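Dextranase (Pseudarthrobacter oxydans, PDB 6NZS) catalyses the endohydrolysis of (1->6)-alpha-D-glucosidic linkages in dextran and belongs to glycoside hydrolase family 49. Local coordinates at residues E228-M239 / K252-K263. Numbering follows the deposited sequence.
Sequences EIIYFKPGTYSM and KWVYLAPGAYVK
Over one face of the Tyr231 ring lies the edge of Tyr255: CD2 stands 3.5 Å above the ring centre, in an edge-to-face pair with planes at 53°. Both side chains leave in the same direction, each with CG anti to the backbone N (chi1 -173° for Tyr231), and Tyr213, just past strand 211-212, also meets the Tyr231 ring. Beneath them, on the opposite side of the strands, Phe232 takes a CH-pi contact from CG2 of Val262, 3.8 Å from the ring centroid, while Tyr255 O and Tyr237 CD2 lie at its edge. Leu256 CD2 approaches Phe232 CD1 to 3.5 Å. Phe232 in turn puts its CD2 over the centre of the Tyr237 ring, and at that ring's edge Tyr237 OH donates to Lys233 O at 2.6 Å, tying the corner to the strand that follows it. Phe266 and Leu284 enlarge this apolar cluster.

The backbone pairing keeps these side chains in step. Strands 229-232 and 253-256 run parallel, with Phe232 N bonded to Tyr255 O at 2.8 Å, and strands 235-238 and 260-263 pair likewise. Between them the register slips by one residue, accommodated by the type II turn from Ala257 to Ala260. Here Pro234 packs on Ala257, and Gly235 N reaches Gly259 O from above the carbonyl plane. At the far end Lys252 makes a weak salt bridge with Glu228, its NZ also bonding to Ser208 O.

Like residues aligned on successive turns, with parallel strands bending at a shared corner, are the hallmark of the right-handed parallel beta-helix of family 49 enzymes.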
loop_
_atom_site.group_PDB
_atom_site.type_symbol
_atom_site.label_atom_id
_atom_site.label_comp_id
_atom_site.label_asym_id
_atom_site.label_seq_id
_atom_site.Cartn_x
_atom_site.Cartn_y
_atom_site.Cartn_z
ATOM N N GLU A 228 27.352 -1.103 13.856
ATOM C CA GLU A 228 26.522 -2.139 13.257
ATOM C C GLU A 228 25.055 -1.747 13.163
ATOM O O GLU A 228 24.327 -2.317 12.342
ATOM C CB GLU A 228 26.604 -3.413 14.101
ATOM C CG GLU A 228 27.962 -4.097 14.093
ATOM C CD GLU A 228 27.985 -5.260 15.063
ATOM O OE1 GLU A 228 28.161 -5.017 16.272
ATOM O OE2 GLU A 228 27.797 -6.412 14.622
ATOM N N ILE A 229 24.609 -0.812 13.994
ATOM C CA ILE A 229 23.199 -0.472 14.134
ATOM C C ILE A 229 23.076 1.043 14.113
ATOM O O ILE A 229 23.832 1.741 14.797
ATOM C CB ILE A 229 22.643 -1.017 15.464
ATOM C CG1 ILE A 229 22.788 -2.540 15.529
ATOM C CG2 ILE A 229 21.190 -0.571 15.686
ATOM C CD1 ILE A 229 22.683 -3.091 16.929
ATOM N N ILE A 230 22.118 1.554 13.342
ATOM C CA ILE A 230 21.776 2.970 13.356
ATOM C C ILE A 230 20.421 3.086 14.033
ATOM O O ILE A 230 19.432 2.515 13.553
ATOM C CB ILE A 230 21.764 3.576 11.946
ATOM C CG1 ILE A 230 23.125 3.378 11.270
ATOM C CG2 ILE A 230 21.416 5.057 12.025
ATOM C CD1 ILE A 230 23.141 3.735 9.798
ATOM N N TYR A 231 20.382 3.803 15.155
ATOM C CA TYR A 231 19.223 3.856 16.043
ATOM C C TYR A 231 18.748 5.299 16.084
ATOM O O TYR A 231 19.448 6.169 16.611
ATOM C CB TYR A 231 19.660 3.394 17.431
ATOM C CG TYR A 231 18.574 3.226 18.480
ATOM C CD1 TYR A 231 17.779 4.292 18.884
ATOM C CD2 TYR A 231 18.383 1.995 19.099
ATOM C CE1 TYR A 231 16.811 4.131 19.858
ATOM C CE2 TYR A 231 17.415 1.826 20.067
ATOM C CZ TYR A 231 16.634 2.899 20.440
ATOM O OH TYR A 231 15.667 2.734 21.415
ATOM N N PHE A 232 17.560 5.557 15.534
ATOM C CA PHE A 232 16.975 6.895 15.542
ATOM C C PHE A 232 16.059 7.011 16.754
ATOM O O PHE A 232 14.985 6.401 16.795
ATOM C CB PHE A 232 16.195 7.167 14.258
ATOM C CG PHE A 232 17.061 7.359 13.048
ATOM C CD1 PHE A 232 17.437 6.273 12.270
ATOM C CD2 PHE A 232 17.473 8.630 12.668
ATOM C CE1 PHE A 232 18.227 6.447 11.148
ATOM C CE2 PHE A 232 18.261 8.812 11.534
ATOM C CZ PHE A 232 18.637 7.718 10.779
ATOM N N LYS A 233 16.489 7.783 17.745
ATOM C CA LYS A 233 15.656 8.072 18.896
ATOM C C LYS A 233 14.491 8.956 18.461
ATOM O O LYS A 233 14.510 9.526 17.365
ATOM C CB LYS A 233 16.493 8.781 19.966
ATOM C CG LYS A 233 17.510 7.869 20.641
ATOM C CD LYS A 233 18.166 8.529 21.846
ATOM C CE LYS A 233 19.121 9.630 21.434
ATOM N NZ LYS A 233 19.758 10.281 22.619
ATOM N N PRO A 234 13.460 9.083 19.293
ATOM C CA PRO A 234 12.370 10.007 18.953
ATOM C C PRO A 234 12.928 11.392 18.658
ATOM O O PRO A 234 13.844 11.872 19.336
ATOM C CB PRO A 234 11.486 9.994 20.206
ATOM C CG PRO A 234 11.740 8.661 20.817
ATOM C CD PRO A 234 13.198 8.366 20.557
ATOM N N GLY A 235 12.383 12.024 17.631
ATOM C CA GLY A 235 12.901 13.282 17.136
ATOM C C GLY A 235 12.722 13.356 15.634
ATOM O O GLY A 235 12.115 12.483 15.019
ATOM N N THR A 236 13.263 14.420 15.045
ATOM C CA THR A 236 13.148 14.657 13.611
ATOM C C THR A 236 14.529 14.733 12.977
ATOM O O THR A 236 15.435 15.374 13.522
ATOM C CB THR A 236 12.365 15.950 13.330
ATOM O OG1 THR A 236 11.040 15.819 13.860
ATOM C CG2 THR A 236 12.289 16.237 11.827
ATOM N N TYR A 237 14.670 14.091 11.817
ATOM C CA TYR A 237 15.939 13.968 11.112
ATOM C C TYR A 237 15.711 14.225 9.628
ATOM O O TYR A 237 14.663 13.872 9.082
ATOM C CB TYR A 237 16.537 12.563 11.311
ATOM C CG TYR A 237 16.544 12.120 12.760
ATOM C CD1 TYR A 237 15.417 11.545 13.348
ATOM C CD2 TYR A 237 17.681 12.277 13.545
ATOM C CE1 TYR A 237 15.421 11.153 14.681
ATOM C CE2 TYR A 237 17.706 11.874 14.867
ATOM C CZ TYR A 237 16.578 11.314 15.436
ATOM O OH TYR A 237 16.615 10.929 16.757
ATOM N N SER A 238 16.698 14.839 8.969
ATOM C CA SER A 238 16.551 15.291 7.588
ATOM C C SER A 238 17.771 14.887 6.770
ATOM O O SER A 238 18.893 15.296 7.085
ATOM C CB SER A 238 16.381 16.814 7.540
ATOM O OG SER A 238 16.451 17.279 6.200
ATOM N N MET A 239 17.551 14.106 5.709
ATOM C CA MET A 239 18.621 13.776 4.769
ATOM C C MET A 239 18.755 14.794 3.647
ATOM O O MET A 239 19.806 14.848 2.998
ATOM C CB MET A 239 18.409 12.382 4.164
ATOM C CG MET A 239 18.628 11.225 5.137
ATOM S SD MET A 239 18.689 9.633 4.298
ATOM C CE MET A 239 18.266 8.521 5.637
ATOM N N LYS A 252 23.854 -3.595 9.875
ATOM C CA LYS A 252 22.919 -4.699 9.721
ATOM C C LYS A 252 21.511 -4.347 10.174
ATOM O O LYS A 252 20.594 -5.146 9.961
ATOM C CB LYS A 252 23.408 -5.928 10.508
ATOM C CG LYS A 252 23.451 -5.712 12.021
ATOM C CD LYS A 252 24.106 -6.866 12.778
ATOM C CE LYS A 252 23.937 -6.677 14.285
ATOM N NZ LYS A 252 24.620 -7.737 15.084
ATOM N N TRP A 253 21.316 -3.183 10.787
ATOM C CA TRP A 253 20.039 -2.867 11.415
ATOM C C TRP A 253 19.848 -1.360 11.410
ATOM O O TRP A 253 20.725 -0.623 11.870
ATOM C CB TRP A 253 20.067 -3.381 12.858
ATOM C CG TRP A 253 18.744 -3.509 13.574
ATOM C CD1 TRP A 253 17.558 -2.883 13.278
ATOM C CD2 TRP A 253 18.495 -4.317 14.725
ATOM N NE1 TRP A 253 16.588 -3.270 14.178
ATOM C CE2 TRP A 253 17.141 -4.151 15.073
ATOM C CE3 TRP A 253 19.289 -5.182 15.486
ATOM C CZ2 TRP A 253 16.564 -4.815 16.158
ATOM C CZ3 TRP A 253 18.720 -5.832 16.563
ATOM C CH2 TRP A 253 17.370 -5.651 16.889
ATOM N N VAL A 254 18.704 -0.904 10.894
ATOM C CA VAL A 254 18.249 0.474 11.051
ATOM C C VAL A 254 16.979 0.434 11.888
ATOM O O VAL A 254 16.041 -0.308 11.563
ATOM C CB VAL A 254 18.001 1.146 9.689
ATOM C CG1 VAL A 254 17.277 2.476 9.884
ATOM C CG2 VAL A 254 19.327 1.342 8.958
ATOM N N TYR A 255 16.959 1.194 12.979
ATOM C CA TYR A 255 15.842 1.203 13.912
ATOM C C TYR A 255 15.269 2.609 13.991
ATOM O O TYR A 255 16.002 3.571 14.246
ATOM C CB TYR A 255 16.283 0.737 15.311
ATOM C CG TYR A 255 15.149 0.780 16.304
ATOM C CD1 TYR A 255 14.090 -0.113 16.214
ATOM C CD2 TYR A 255 15.117 1.733 17.307
ATOM C CE1 TYR A 255 13.030 -0.065 17.102
ATOM C CE2 TYR A 255 14.060 1.786 18.213
ATOM C CZ TYR A 255 13.016 0.890 18.098
ATOM O OH TYR A 255 11.958 0.946 18.983
ATOM N N LEU A 256 13.963 2.726 13.773
ATOM C CA LEU A 256 13.241 3.993 13.887
ATOM C C LEU A 256 12.331 3.875 15.102
ATOM O O LEU A 256 11.320 3.170 15.059
ATOM C CB LEU A 256 12.407 4.276 12.634
ATOM C CG LEU A 256 13.088 4.180 11.268
ATOM C CD1 LEU A 256 12.118 4.619 10.179
ATOM C CD2 LEU A 256 14.341 5.022 11.215
ATOM N N ALA A 257 12.683 4.557 16.183
ATOM C CA ALA A 257 11.899 4.459 17.397
ATOM C C ALA A 257 10.502 5.020 17.162
ATOM O O ALA A 257 10.296 5.861 16.279
ATOM C CB ALA A 257 12.568 5.259 18.513
ATOM N N PRO A 258 9.519 4.580 17.948
ATOM C CA PRO A 258 8.227 5.274 17.934
ATOM C C PRO A 258 8.464 6.729 18.297
ATOM O O PRO A 258 9.119 7.035 19.294
ATOM C CB PRO A 258 7.414 4.547 19.013
ATOM C CG PRO A 258 8.427 3.866 19.868
ATOM C CD PRO A 258 9.588 3.538 18.988
ATOM N N GLY A 259 7.966 7.631 17.462
ATOM C CA GLY A 259 8.238 9.038 17.653
ATOM C C GLY A 259 9.431 9.567 16.889
ATOM O O GLY A 259 9.684 10.780 16.930
ATOM N N ALA A 260 10.178 8.706 16.201
ATOM C CA ALA A 260 11.182 9.177 15.263
ATOM C C ALA A 260 10.526 9.475 13.924
ATOM O O ALA A 260 9.658 8.728 13.461
ATOM C CB ALA A 260 12.272 8.123 15.078
ATOM N N TYR A 261 10.941 10.579 13.306
ATOM C CA TYR A 261 10.477 10.983 11.982
ATOM C C TYR A 261 11.717 11.295 11.156
ATOM O O TYR A 261 12.403 12.293 11.411
ATOM C CB TYR A 261 9.564 12.205 12.085
ATOM C CG TYR A 261 8.772 12.515 10.827
ATOM C CD1 TYR A 261 9.330 13.237 9.783
ATOM C CD2 TYR A 261 7.453 12.090 10.695
ATOM C CE1 TYR A 261 8.601 13.529 8.649
ATOM C CE2 TYR A 261 6.715 12.378 9.557
ATOM C CZ TYR A 261 7.293 13.092 8.541
ATOM O OH TYR A 261 6.551 13.372 7.415
ATOM N N VAL A 262 12.018 10.432 10.195
ATOM C CA VAL A 262 13.214 10.547 9.369
ATOM C C VAL A 262 12.780 10.889 7.950
ATOM O O VAL A 262 12.083 10.101 7.300
ATOM C CB VAL A 262 14.021 9.240 9.383
ATOM C CG1 VAL A 262 15.234 9.362 8.461
ATOM C CG2 VAL A 262 14.444 8.895 10.809
ATOM N N LYS A 263 13.197 12.056 7.462
ATOM C CA LYS A 263 13.024 12.407 6.056
ATOM C C LYS A 263 14.243 11.882 5.308
ATOM O O LYS A 263 15.363 12.358 5.535
ATOM C CB LYS A 263 12.899 13.919 5.908
ATOM C CG LYS A 263 11.824 14.512 6.789
ATOM C CD LYS A 263 11.741 16.020 6.649
ATOM C CE LYS A 263 10.687 16.571 7.601
ATOM N NZ LYS A 263 10.374 17.986 7.291
#